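Local coordinates for aromatic amino acid aminotransferase I (Candida albicans WO-1, PDB 6HNU), which probably transfers amino groups from aromatic amino acids to 2-oxoglutarate, using pyridoxal 5'-phosphate as cofactor, at residues Y130-A144 against R307-Y321. Numbering follows the deposited sequence.
Sequences YENWDVIVSVGNTEA and RLGWIVGQKDLLERY. With PLP (pyridoxal-5'-phosphate), chain I.
Ile136 CD1 lies 3.4 Å from Tyr321 CB, and the Ile136 side chain slides past that of Leu318, pointing the opposite way, joining edge strand 133-138 to helix 315-327. This is the antiparallel margin of the mixed sheet in the large domain of an aminotransferase of fold type one. With CG1 set between the backbone N and the carbonyl carbon (chi1 60°), Ile136 crosses Ile311 obliquely, CG1 against CB, and CD1 of Ile311 lies 3.7 Å from Ala144 CB at the start of helix 141-152. On the other face Val135 CG1 runs alongside Val312 CG2, and Trp310 and Trp133 continue this layer toward helix 112-126.

Paired backbone bonds tie Asp134 to Gly313, Ile136 to Ile311 and Ser138 to Gly309; in the last pair each donor stands well above the acceptor's carbonyl plane. Ser138 OG accepts a hydrogen bond from Gly140 N, two residues on, forming an ST turn, and a water joins it to Asn141 OD1 and Trp310 O.

Beyond this end lies the cofactor phosphate. Asn141 N donates to PLP O1P, while Thr142 gives O3P both its N and OG1. Arg307, bent at chi2 and chi3, grips two phosphate oxygens: NH2 bonds O3P at 3.1 Å, and NH1 meets O2P at 2.8 Å, in the guanidinium plane.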
ATOM      1  N   TYR B 130       0.412 -19.362  22.213  1.00 23.52           N
ATOM      2  CA  TYR B 130      -0.230 -18.461  23.209  1.00 21.33           C
ATOM      3  C   TYR B 130      -1.633 -18.126  22.708  1.00 22.24           C
ATOM      4  O   TYR B 130      -1.984 -18.401  21.531  1.00 19.51           O
ATOM      5  CB  TYR B 130       0.622 -17.221  23.473  1.00 22.22           C
ATOM      6  CG  TYR B 130       0.857 -16.355  22.260  1.00 18.29           C
ATOM      7  CD1 TYR B 130       1.844 -16.659  21.336  1.00 19.38           C
ATOM      8  CD2 TYR B 130       0.068 -15.249  22.036  1.00 17.81           C
ATOM      9  CE1 TYR B 130       2.025 -15.875  20.213  1.00 18.29           C
ATOM     10  CE2 TYR B 130       0.248 -14.434  20.935  1.00 17.73           C
ATOM     11  CZ  TYR B 130       1.237 -14.756  20.021  1.00 18.67           C
ATOM     12  OH  TYR B 130       1.440 -13.965  18.939  1.00 19.15           O
ATOM     13  N   GLU B 131      -2.441 -17.555  23.591  1.00 22.01           N
ATOM     14  CA  GLU B 131      -3.900 -17.470  23.406  1.00 23.09           C
ATOM     15  C   GLU B 131      -4.227 -16.249  22.532  1.00 21.12           C
ATOM     16  O   GLU B 131      -5.061 -16.404  21.612  1.00 20.18           O
ATOM     17  CB  GLU B 131      -4.538 -17.414  24.802  1.00 27.21           C
ATOM     18  CG  GLU B 131      -6.049 -17.332  24.796  1.00 30.52           C
ATOM     19  CD  GLU B 131      -6.722 -18.539  24.170  1.00 33.61           C
ATOM     20  OE1 GLU B 131      -6.134 -19.660  24.225  1.00 37.52           O
ATOM     21  OE2 GLU B 131      -7.822 -18.352  23.608  1.00 44.44           O
ATOM     22  N   ASN B 132      -3.606 -15.096  22.811  1.00 20.45           N
ATOM     23  CA  ASN B 132      -4.042 -13.756  22.318  1.00 21.60           C
ATOM     24  C   ASN B 132      -3.231 -13.391  21.061  1.00 20.23           C
ATOM     25  O   ASN B 132      -2.601 -12.322  21.014  1.00 18.66           O
ATOM     26  CB  ASN B 132      -3.933 -12.672  23.402  1.00 22.98           C
ATOM     27  CG  ASN B 132      -2.608 -12.611  24.135  1.00 24.65           C
ATOM     28  OD1 ASN B 132      -1.956 -13.635  24.390  1.00 24.58           O
ATOM     29  ND2 ASN B 132      -2.227 -11.403  24.520  1.00 25.84           N
ATOM     30  N   TRP B 133      -3.297 -14.248  20.056  1.00 19.71           N
ATOM     31  CA  TRP B 133      -2.625 -14.055  18.746  1.00 19.80           C
ATOM     32  C   TRP B 133      -3.689 -13.688  17.722  1.00 21.23           C
ATOM     33  O   TRP B 133      -4.930 -13.966  17.931  1.00 20.28           O
ATOM     34  CB  TRP B 133      -1.821 -15.282  18.310  1.00 20.43           C
ATOM     35  CG  TRP B 133      -2.651 -16.448  17.871  1.00 20.72           C
ATOM     36  CD1 TRP B 133      -3.238 -17.355  18.705  1.00 21.29           C
ATOM     37  CD2 TRP B 133      -3.021 -16.835  16.531  1.00 20.76           C
ATOM     38  NE1 TRP B 133      -3.917 -18.294  17.978  1.00 22.92           N
ATOM     39  CE2 TRP B 133      -3.839 -17.987  16.647  1.00 21.15           C
ATOM     40  CE3 TRP B 133      -2.746 -16.345  15.245  1.00 20.66           C
ATOM     41  CZ2 TRP B 133      -4.353 -18.663  15.532  1.00 20.33           C
ATOM     42  CZ3 TRP B 133      -3.271 -16.996  14.148  1.00 21.64           C
ATOM     43  CH2 TRP B 133      -4.046 -18.151  14.291  1.00 22.42           C
ATOM     44  N   ASP B 134      -3.255 -13.046  16.656  1.00 22.10           N
ATOM     45  CA  ASP B 134      -4.180 -12.666  15.576  1.00 22.53           C
ATOM     46  C   ASP B 134      -3.415 -12.554  14.264  1.00 21.30           C
ATOM     47  O   ASP B 134      -2.181 -12.724  14.254  1.00 17.67           O
ATOM     48  CB  ASP B 134      -4.934 -11.381  15.910  1.00 26.27           C
ATOM     49  CG  ASP B 134      -6.356 -11.368  15.356  1.00 28.94           C
ATOM     50  OD1 ASP B 134      -6.844 -12.434  14.867  1.00 33.93           O
ATOM     51  OD2 ASP B 134      -6.950 -10.310  15.405  1.00 42.78           O
ATOM     52  N   VAL B 135      -4.194 -12.351  13.212  1.00 20.47           N
ATOM     53  CA  VAL B 135      -3.699 -12.004  11.864  1.00 20.63           C
ATOM     54  C   VAL B 135      -4.406 -10.728  11.419  1.00 19.88           C
ATOM     55  O   VAL B 135      -5.615 -10.559  11.683  1.00 18.82           O
ATOM     56  CB  VAL B 135      -3.931 -13.170  10.903  1.00 21.54           C
ATOM     57  CG1 VAL B 135      -3.171 -14.396  11.359  1.00 22.37           C
ATOM     58  CG2 VAL B 135      -5.393 -13.503  10.773  1.00 26.54           C
ATOM     59  N   ILE B 136      -3.663  -9.865  10.748  1.00 18.49           N
ATOM     60  CA  ILE B 136      -4.185  -8.681  10.022  1.00 16.52           C
ATOM     61  C   ILE B 136      -3.645  -8.757   8.593  1.00 16.58           C
ATOM     62  O   ILE B 136      -2.631  -9.426   8.342  1.00 16.01           O
ATOM     63  CB  ILE B 136      -3.783  -7.376  10.748  1.00 16.89           C
ATOM     64  CG1 ILE B 136      -2.267  -7.202  10.871  1.00 17.17           C
ATOM     65  CG2 ILE B 136      -4.483  -7.331  12.110  1.00 15.87           C
ATOM     66  CD1 ILE B 136      -1.799  -5.821  11.329  1.00 16.37           C
ATOM     67  N   VAL B 137      -4.327  -8.115   7.682  1.00 16.03           N
ATOM     68  CA  VAL B 137      -3.904  -8.064   6.271  1.00 16.38           C
ATOM     69  C   VAL B 137      -2.740  -7.080   6.125  1.00 16.20           C
ATOM     70  O   VAL B 137      -2.571  -6.123   6.940  1.00 16.91           O
ATOM     71  CB  VAL B 137      -5.088  -7.753   5.353  1.00 16.41           C
ATOM     72  CG1 VAL B 137      -6.102  -8.861   5.443  1.00 17.92           C
ATOM     73  CG2 VAL B 137      -5.697  -6.380   5.631  1.00 17.95           C
ATOM     74  N   SER B 138      -1.923  -7.356   5.120  1.00 16.15           N
ATOM     75  CA  SER B 138      -0.891  -6.447   4.577  1.00 15.26           C
ATOM     76  C   SER B 138      -1.073  -6.376   3.070  1.00 15.86           C
ATOM     77  O   SER B 138      -1.832  -7.197   2.507  1.00 14.96           O
ATOM     78  CB  SER B 138       0.477  -6.945   4.919  1.00 17.36           C
ATOM     79  OG  SER B 138       0.816  -8.035   4.079  1.00 16.57           O
ATOM     80  N   VAL B 139      -0.367  -5.453   2.423  1.00 16.25           N
ATOM     81  CA  VAL B 139      -0.314  -5.438   0.932  1.00 16.52           C
ATOM     82  C   VAL B 139       0.995  -6.074   0.470  1.00 16.36           C
ATOM     83  O   VAL B 139       1.489  -5.749  -0.651  1.00 17.74           O
ATOM     84  CB  VAL B 139      -0.565  -4.015   0.390  1.00 15.93           C
ATOM     85  CG1 VAL B 139      -1.939  -3.541   0.810  1.00 17.76           C
ATOM     86  CG2 VAL B 139       0.469  -3.012   0.849  1.00 15.87           C
ATOM     87  N   GLY B 140       1.463  -7.047   1.232  1.00 15.36           N
ATOM     88  CA  GLY B 140       2.704  -7.778   0.968  1.00 16.40           C
ATOM     89  C   GLY B 140       3.775  -7.507   1.990  1.00 16.21           C
ATOM     90  O   GLY B 140       3.635  -6.573   2.801  1.00 15.65           O
ATOM     91  N   ASN B 141       4.823  -8.328   1.947  1.00 15.99           N
ATOM     92  CA  ASN B 141       5.893  -8.302   2.953  1.00 15.63           C
ATOM     93  C   ASN B 141       6.715  -7.007   2.816  1.00 14.78           C
ATOM     94  O   ASN B 141       7.288  -6.582   3.837  1.00 14.59           O
ATOM     95  CB  ASN B 141       6.731  -9.577   2.873  1.00 14.96           C
ATOM     96  CG  ASN B 141       6.108 -10.788   3.525  1.00 15.98           C
ATOM     97  OD1 ASN B 141       4.907 -10.799   3.870  1.00 16.59           O
ATOM     98  ND2 ASN B 141       6.916 -11.826   3.666  1.00 14.36           N
ATOM     99  N   THR B 142       6.799  -6.419   1.621  1.00 15.70           N
ATOM    100  CA  THR B 142       7.499  -5.134   1.407  1.00 17.98           C
ATOM    101  C   THR B 142       6.883  -4.086   2.349  1.00 16.87           C
ATOM    102  O   THR B 142       7.591  -3.494   3.181  1.00 15.62           O
ATOM    103  CB  THR B 142       7.439  -4.697  -0.063  1.00 19.94           C
ATOM    104  OG1 THR B 142       7.921  -5.806  -0.837  1.00 20.11           O
ATOM    105  CG2 THR B 142       8.286  -3.456  -0.280  1.00 21.69           C
ATOM    106  N   GLU B 143       5.581  -3.913   2.237  1.00 16.33           N
ATOM    107  CA  GLU B 143       4.824  -2.947   3.076  1.00 16.38           C
ATOM    108  C   GLU B 143       4.911  -3.417   4.527  1.00 16.88           C
ATOM    109  O   GLU B 143       5.240  -2.560   5.396  1.00 15.69           O
ATOM    110  CB  GLU B 143       3.364  -2.843   2.658  1.00 15.92           C
ATOM    111  CG  GLU B 143       2.555  -2.038   3.665  1.00 16.44           C
ATOM    112  CD  GLU B 143       1.873  -2.861   4.731  1.00 17.37           C
ATOM    113  OE1 GLU B 143       1.023  -3.704   4.358  1.00 17.91           O
ATOM    114  OE2 GLU B 143       2.119  -2.619   5.943  1.00 17.37           O
ATOM    115  N   ALA B 144       4.671  -4.711   4.802  1.00 15.36           N
ATOM    116  CA  ALA B 144       4.638  -5.188   6.204  1.00 16.49           C
ATOM    117  C   ALA B 144       5.980  -4.871   6.884  1.00 15.71           C
ATOM    118  O   ALA B 144       5.962  -4.463   8.025  1.00 15.29           O
ATOM    119  CB  ALA B 144       4.273  -6.647   6.286  1.00 17.20           C
ATOM    120  N   ARG B 307      -0.497  -8.378  -4.343  1.00 15.57           N
ATOM    121  CA  ARG B 307      -0.236  -7.280  -3.374  1.00 15.72           C
ATOM    122  C   ARG B 307      -1.110  -7.574  -2.143  1.00 15.72           C
ATOM    123  O   ARG B 307      -1.879  -6.747  -1.739  1.00 16.03           O
ATOM    124  CB  ARG B 307      -0.526  -5.912  -3.985  1.00 16.98           C
ATOM    125  CG  ARG B 307       0.498  -5.427  -5.000  1.00 18.59           C
ATOM    126  CD  ARG B 307       1.902  -5.348  -4.438  1.00 21.11           C
ATOM    127  NE  ARG B 307       2.616  -6.587  -4.639  1.00 22.45           N
ATOM    128  CZ  ARG B 307       3.607  -7.043  -3.905  1.00 24.88           C
ATOM    129  NH1 ARG B 307       4.158  -8.191  -4.222  1.00 25.23           N
ATOM    130  NH2 ARG B 307       4.024  -6.383  -2.838  1.00 24.59           N
ATOM    131  N   LEU B 308      -0.939  -8.765  -1.591  1.00 15.04           N
ATOM    132  CA  LEU B 308      -1.751  -9.257  -0.471  1.00 15.32           C
ATOM    133  C   LEU B 308      -0.889 -10.183   0.368  1.00 15.77           C
ATOM    134  O   LEU B 308      -0.291 -11.151  -0.154  1.00 14.77           O
ATOM    135  CB  LEU B 308      -2.970 -10.012  -0.996  1.00 16.04           C
ATOM    136  CG  LEU B 308      -3.991 -10.464   0.044  1.00 15.49           C
ATOM    137  CD1 LEU B 308      -4.576  -9.298   0.839  1.00 15.72           C
ATOM    138  CD2 LEU B 308      -5.127 -11.222  -0.648  1.00 16.42           C
ATOM    139  N   GLY B 309      -0.855  -9.896   1.645  1.00 14.62           N
ATOM    140  CA  GLY B 309      -0.234 -10.800   2.585  1.00 15.00           C
ATOM    141  C   GLY B 309      -0.908 -10.602   3.918  1.00 15.69           C
ATOM    142  O   GLY B 309      -2.048 -10.005   3.984  1.00 16.18           O
ATOM    143  N   TRP B 310      -0.262 -11.093   4.938  1.00 15.57           N
ATOM    144  CA  TRP B 310      -0.794 -10.900   6.297  1.00 14.78           C
ATOM    145  C   TRP B 310       0.353 -10.868   7.305  1.00 16.09           C
ATOM    146  O   TRP B 310       1.539 -11.154   6.972  1.00 14.89           O
ATOM    147  CB  TRP B 310      -1.897 -11.929   6.613  1.00 14.73           C
ATOM    148  CG  TRP B 310      -1.439 -13.344   6.633  1.00 14.95           C
ATOM    149  CD1 TRP B 310      -1.116 -14.074   7.730  1.00 15.84           C
ATOM    150  CD2 TRP B 310      -1.226 -14.199   5.497  1.00 16.34           C
ATOM    151  NE1 TRP B 310      -0.744 -15.330   7.352  1.00 18.50           N
ATOM    152  CE2 TRP B 310      -0.778 -15.437   5.994  1.00 16.85           C
ATOM    153  CE3 TRP B 310      -1.350 -14.033   4.119  1.00 17.90           C
ATOM    154  CZ2 TRP B 310      -0.470 -16.508   5.165  1.00 17.99           C
ATOM    155  CZ3 TRP B 310      -1.037 -15.087   3.289  1.00 19.02           C
ATOM    156  CH2 TRP B 310      -0.606 -16.304   3.812  1.00 17.36           C
ATOM    157  N   ILE B 311       0.007 -10.490   8.521  1.00 13.44           N
ATOM    158  CA  ILE B 311       0.990 -10.331   9.618  1.00 14.35           C
ATOM    159  C   ILE B 311       0.421 -11.119  10.783  1.00 16.57           C
ATOM    160  O   ILE B 311      -0.770 -10.917  11.081  1.00 15.57           O
ATOM    161  CB  ILE B 311       1.218  -8.847   9.931  1.00 14.42           C
ATOM    162  CG1 ILE B 311       1.719  -8.072   8.703  1.00 15.01           C
ATOM    163  CG2 ILE B 311       2.150  -8.649  11.111  1.00 13.58           C
ATOM    164  CD1 ILE B 311       1.587  -6.552   8.810  1.00 15.65           C
ATOM    165  N   VAL B 312       1.232 -11.994  11.381  1.00 16.22           N
ATOM    166  CA  VAL B 312       0.875 -12.821  12.552  1.00 15.77           C
ATOM    167  C   VAL B 312       1.639 -12.302  13.760  1.00 15.86           C
ATOM    168  O   VAL B 312       2.870 -12.149  13.696  1.00 15.84           O
ATOM    169  CB  VAL B 312       1.123 -14.312  12.344  1.00 15.34           C
ATOM    170  CG1 VAL B 312       0.421 -15.113  13.422  1.00 16.65           C
ATOM    171  CG2 VAL B 312       0.712 -14.763  10.942  1.00 16.01           C
ATOM    172  N   GLY B 313       0.925 -12.126  14.863  1.00 17.39           N
ATOM    173  CA  GLY B 313       1.534 -11.676  16.113  1.00 16.69           C
ATOM    174  C   GLY B 313       0.497 -11.417  17.189  1.00 16.70           C
ATOM    175  O   GLY B 313      -0.696 -11.748  17.030  1.00 15.89           O
ATOM    176  N   GLN B 314       0.965 -10.901  18.323  1.00 17.06           N
ATOM    177  CA  GLN B 314       0.050 -10.770  19.474  1.00 18.44           C
ATOM    178  C   GLN B 314      -0.889  -9.591  19.198  1.00 19.09           C
ATOM    179  O   GLN B 314      -0.499  -8.646  18.495  1.00 18.87           O
ATOM    180  CB  GLN B 314       0.787 -10.730  20.802  1.00 19.20           C
ATOM    181  CG  GLN B 314       1.698  -9.562  21.024  1.00 19.59           C
ATOM    182  CD  GLN B 314       2.033  -9.507  22.499  1.00 23.31           C
ATOM    183  OE1 GLN B 314       1.175  -9.179  23.321  1.00 24.16           O
ATOM    184  NE2 GLN B 314       3.243  -9.916  22.866  1.00 21.95           N
ATOM    185  N   LYS B 315      -2.106  -9.701  19.709  1.00 19.49           N
ATOM    186  CA  LYS B 315      -3.227  -8.757  19.457  1.00 23.09           C
ATOM    187  C   LYS B 315      -2.766  -7.324  19.658  1.00 20.05           C
ATOM    188  O   LYS B 315      -3.015  -6.508  18.779  1.00 18.97           O
ATOM    189  CB  LYS B 315      -4.385  -9.038  20.413  1.00 27.35           C
ATOM    190  CG  LYS B 315      -5.757  -8.985  19.786  1.00 38.87           C
ATOM    191  CD  LYS B 315      -6.171 -10.344  19.273  1.00 46.67           C
ATOM    192  CE  LYS B 315      -6.805 -11.208  20.345  1.00 45.07           C
ATOM    193  NZ  LYS B 315      -7.237 -12.504  19.780  1.00 47.36           N
ATOM    194  N   ASP B 316      -2.199  -7.011  20.815  1.00 19.40           N
ATOM    195  CA  ASP B 316      -1.872  -5.617  21.160  1.00 22.06           C
ATOM    196  C   ASP B 316      -0.777  -5.026  20.264  1.00 21.87           C
ATOM    197  O   ASP B 316      -0.803  -3.791  20.102  1.00 20.79           O
ATOM    198  CB  ASP B 316      -1.497  -5.451  22.620  1.00 24.73           C
ATOM    199  CG  ASP B 316      -2.654  -5.730  23.558  1.00 28.50           C
ATOM    200  OD1 ASP B 316      -3.832  -5.656  23.102  1.00 29.80           O
ATOM    201  OD2 ASP B 316      -2.358  -6.105  24.686  1.00 31.73           O
ATOM    202  N   LEU B 317       0.126  -5.808  19.682  1.00 20.88           N
ATOM    203  CA  LEU B 317       1.119  -5.229  18.733  1.00 21.30           C
ATOM    204  C   LEU B 317       0.454  -5.053  17.367  1.00 17.89           C
ATOM    205  O   LEU B 317       0.648  -3.994  16.760  1.00 18.70           O
ATOM    206  CB  LEU B 317       2.384  -6.106  18.660  1.00 22.26           C
ATOM    207  CG  LEU B 317       3.114  -6.365  19.978  1.00 23.04           C
ATOM    208  CD1 LEU B 317       4.373  -7.213  19.757  1.00 23.44           C
ATOM    209  CD2 LEU B 317       3.472  -5.079  20.716  1.00 24.41           C
ATOM    210  N   LEU B 318      -0.354  -6.014  16.920  1.00 17.11           N
ATOM    211  CA  LEU B 318      -1.078  -5.966  15.630  1.00 17.82           C
ATOM    212  C   LEU B 318      -1.990  -4.735  15.612  1.00 18.39           C
ATOM    213  O   LEU B 318      -2.104  -4.122  14.550  1.00 16.92           O
ATOM    214  CB  LEU B 318      -1.885  -7.246  15.373  1.00 18.07           C
ATOM    215  CG  LEU B 318      -1.089  -8.484  14.987  1.00 22.55           C
ATOM    216  CD1 LEU B 318      -1.971  -9.549  14.366  1.00 24.13           C
ATOM    217  CD2 LEU B 318       0.007  -8.149  14.057  1.00 25.09           C
ATOM    218  N   GLU B 319      -2.568  -4.347  16.756  1.00 19.53           N
ATOM    219  CA  GLU B 319      -3.451  -3.165  16.840  1.00 20.78           C
ATOM    220  C   GLU B 319      -2.680  -1.898  16.440  1.00 19.78           C
ATOM    221  O   GLU B 319      -3.277  -1.067  15.758  1.00 18.58           O
ATOM    222  CB  GLU B 319      -4.109  -3.085  18.220  1.00 20.98           C
ATOM    223  CG  GLU B 319      -5.087  -1.927  18.330  1.00 21.86           C
ATOM    224  CD  GLU B 319      -4.419  -0.625  18.715  1.00 22.07           C
ATOM    225  OE1 GLU B 319      -3.270  -0.701  19.213  1.00 21.92           O
ATOM    226  OE2 GLU B 319      -5.016   0.469  18.449  1.00 22.67           O
ATOM    227  N   ARG B 320      -1.406  -1.755  16.822  1.00 19.12           N
ATOM    228  CA  ARG B 320      -0.559  -0.613  16.419  1.00 17.49           C
ATOM    229  C   ARG B 320      -0.272  -0.646  14.903  1.00 18.41           C
ATOM    230  O   ARG B 320      -0.239   0.432  14.284  1.00 16.20           O
ATOM    231  CB  ARG B 320       0.735  -0.574  17.228  1.00 17.80           C
ATOM    232  CG  ARG B 320       0.521  -0.294  18.705  1.00 19.16           C
ATOM    233  CD  ARG B 320       0.117   1.143  18.995  1.00 20.32           C
ATOM    234  NE  ARG B 320      -1.332   1.359  19.012  1.00 21.05           N
ATOM    235  CZ  ARG B 320      -1.925   2.542  19.155  1.00 21.30           C
ATOM    236  NH1 ARG B 320      -3.246   2.592  19.221  1.00 21.30           N
ATOM    237  NH2 ARG B 320      -1.216   3.662  19.269  1.00 22.03           N
ATOM    238  N   TYR B 321      -0.034  -1.811  14.321  1.00 19.28           N
ATOM    239  CA  TYR B 321       0.030  -1.919  12.846  1.00 18.75           C
ATOM    240  C   TYR B 321      -1.283  -1.415  12.217  1.00 21.36           C
ATOM    241  O   TYR B 321      -1.214  -0.760  11.183  1.00 18.29           O
ATOM    242  CB  TYR B 321       0.269  -3.349  12.384  1.00 18.28           C
ATOM    243  CG  TYR B 321       1.683  -3.853  12.456  1.00 17.09           C
ATOM    244  CD1 TYR B 321       2.178  -4.430  13.624  1.00 17.17           C
ATOM    245  CD2 TYR B 321       2.469  -3.916  11.324  1.00 16.53           C
ATOM    246  CE1 TYR B 321       3.445  -5.000  13.673  1.00 16.23           C
ATOM    247  CE2 TYR B 321       3.752  -4.458  11.362  1.00 17.26           C
ATOM    248  CZ  TYR B 321       4.237  -5.016  12.535  1.00 17.51           C
ATOM    249  OH  TYR B 321       5.473  -5.609  12.573  1.00 17.05           O
TER
HETATM  250  N1  PLP I 502      10.970 -10.089   1.763  1.00 25.81           N
HETATM  251  C2  PLP I 502      12.000 -10.754   1.234  1.00 23.33           C
HETATM  252  C2A PLP I 502      13.108 -11.184   2.129  1.00 26.54           C
HETATM  253  C3  PLP I 502      12.053 -11.042  -0.128  1.00 24.00           C
HETATM  254  O3  PLP I 502      13.169 -11.665  -0.615  1.00 21.64           O
HETATM  255  C4  PLP I 502      11.002 -10.601  -0.958  1.00 25.89           C
HETATM  256  C4A PLP I 502      11.052 -10.864  -2.395  1.00 29.74           C
HETATM  257  C5  PLP I 502       9.911  -9.939  -0.380  1.00 23.78           C
HETATM  258  C6  PLP I 502       9.956  -9.685   0.967  1.00 25.06           C
HETATM  259  C5A PLP I 502       8.789  -9.376  -1.218  1.00 24.67           C
HETATM  260  O4P PLP I 502       7.496  -9.709  -0.643  1.00 21.78           O
HETATM  261  P   PLP I 502       6.145  -9.178  -1.181  1.00 20.55           P
HETATM  262  O1P PLP I 502       5.173  -9.958  -0.323  1.00 19.56           O
HETATM  263  O2P PLP I 502       6.096  -9.533  -2.693  1.00 18.46           O
HETATM  264  O3P PLP I 502       6.112  -7.670  -0.948  1.00 19.83           O
HETATM  265  O   HOH W   1      -8.064 -15.464  20.696  1.00 38.27           O
HETATM  266  O   HOH W   2      -0.023 -10.068  26.106  1.00 29.56           O
HETATM  267  O   HOH W   3       2.873  -9.379   5.082  1.00 13.27           O
HETATM  268  O   HOH W   4       3.839  -4.519  -0.494  1.00 20.10           O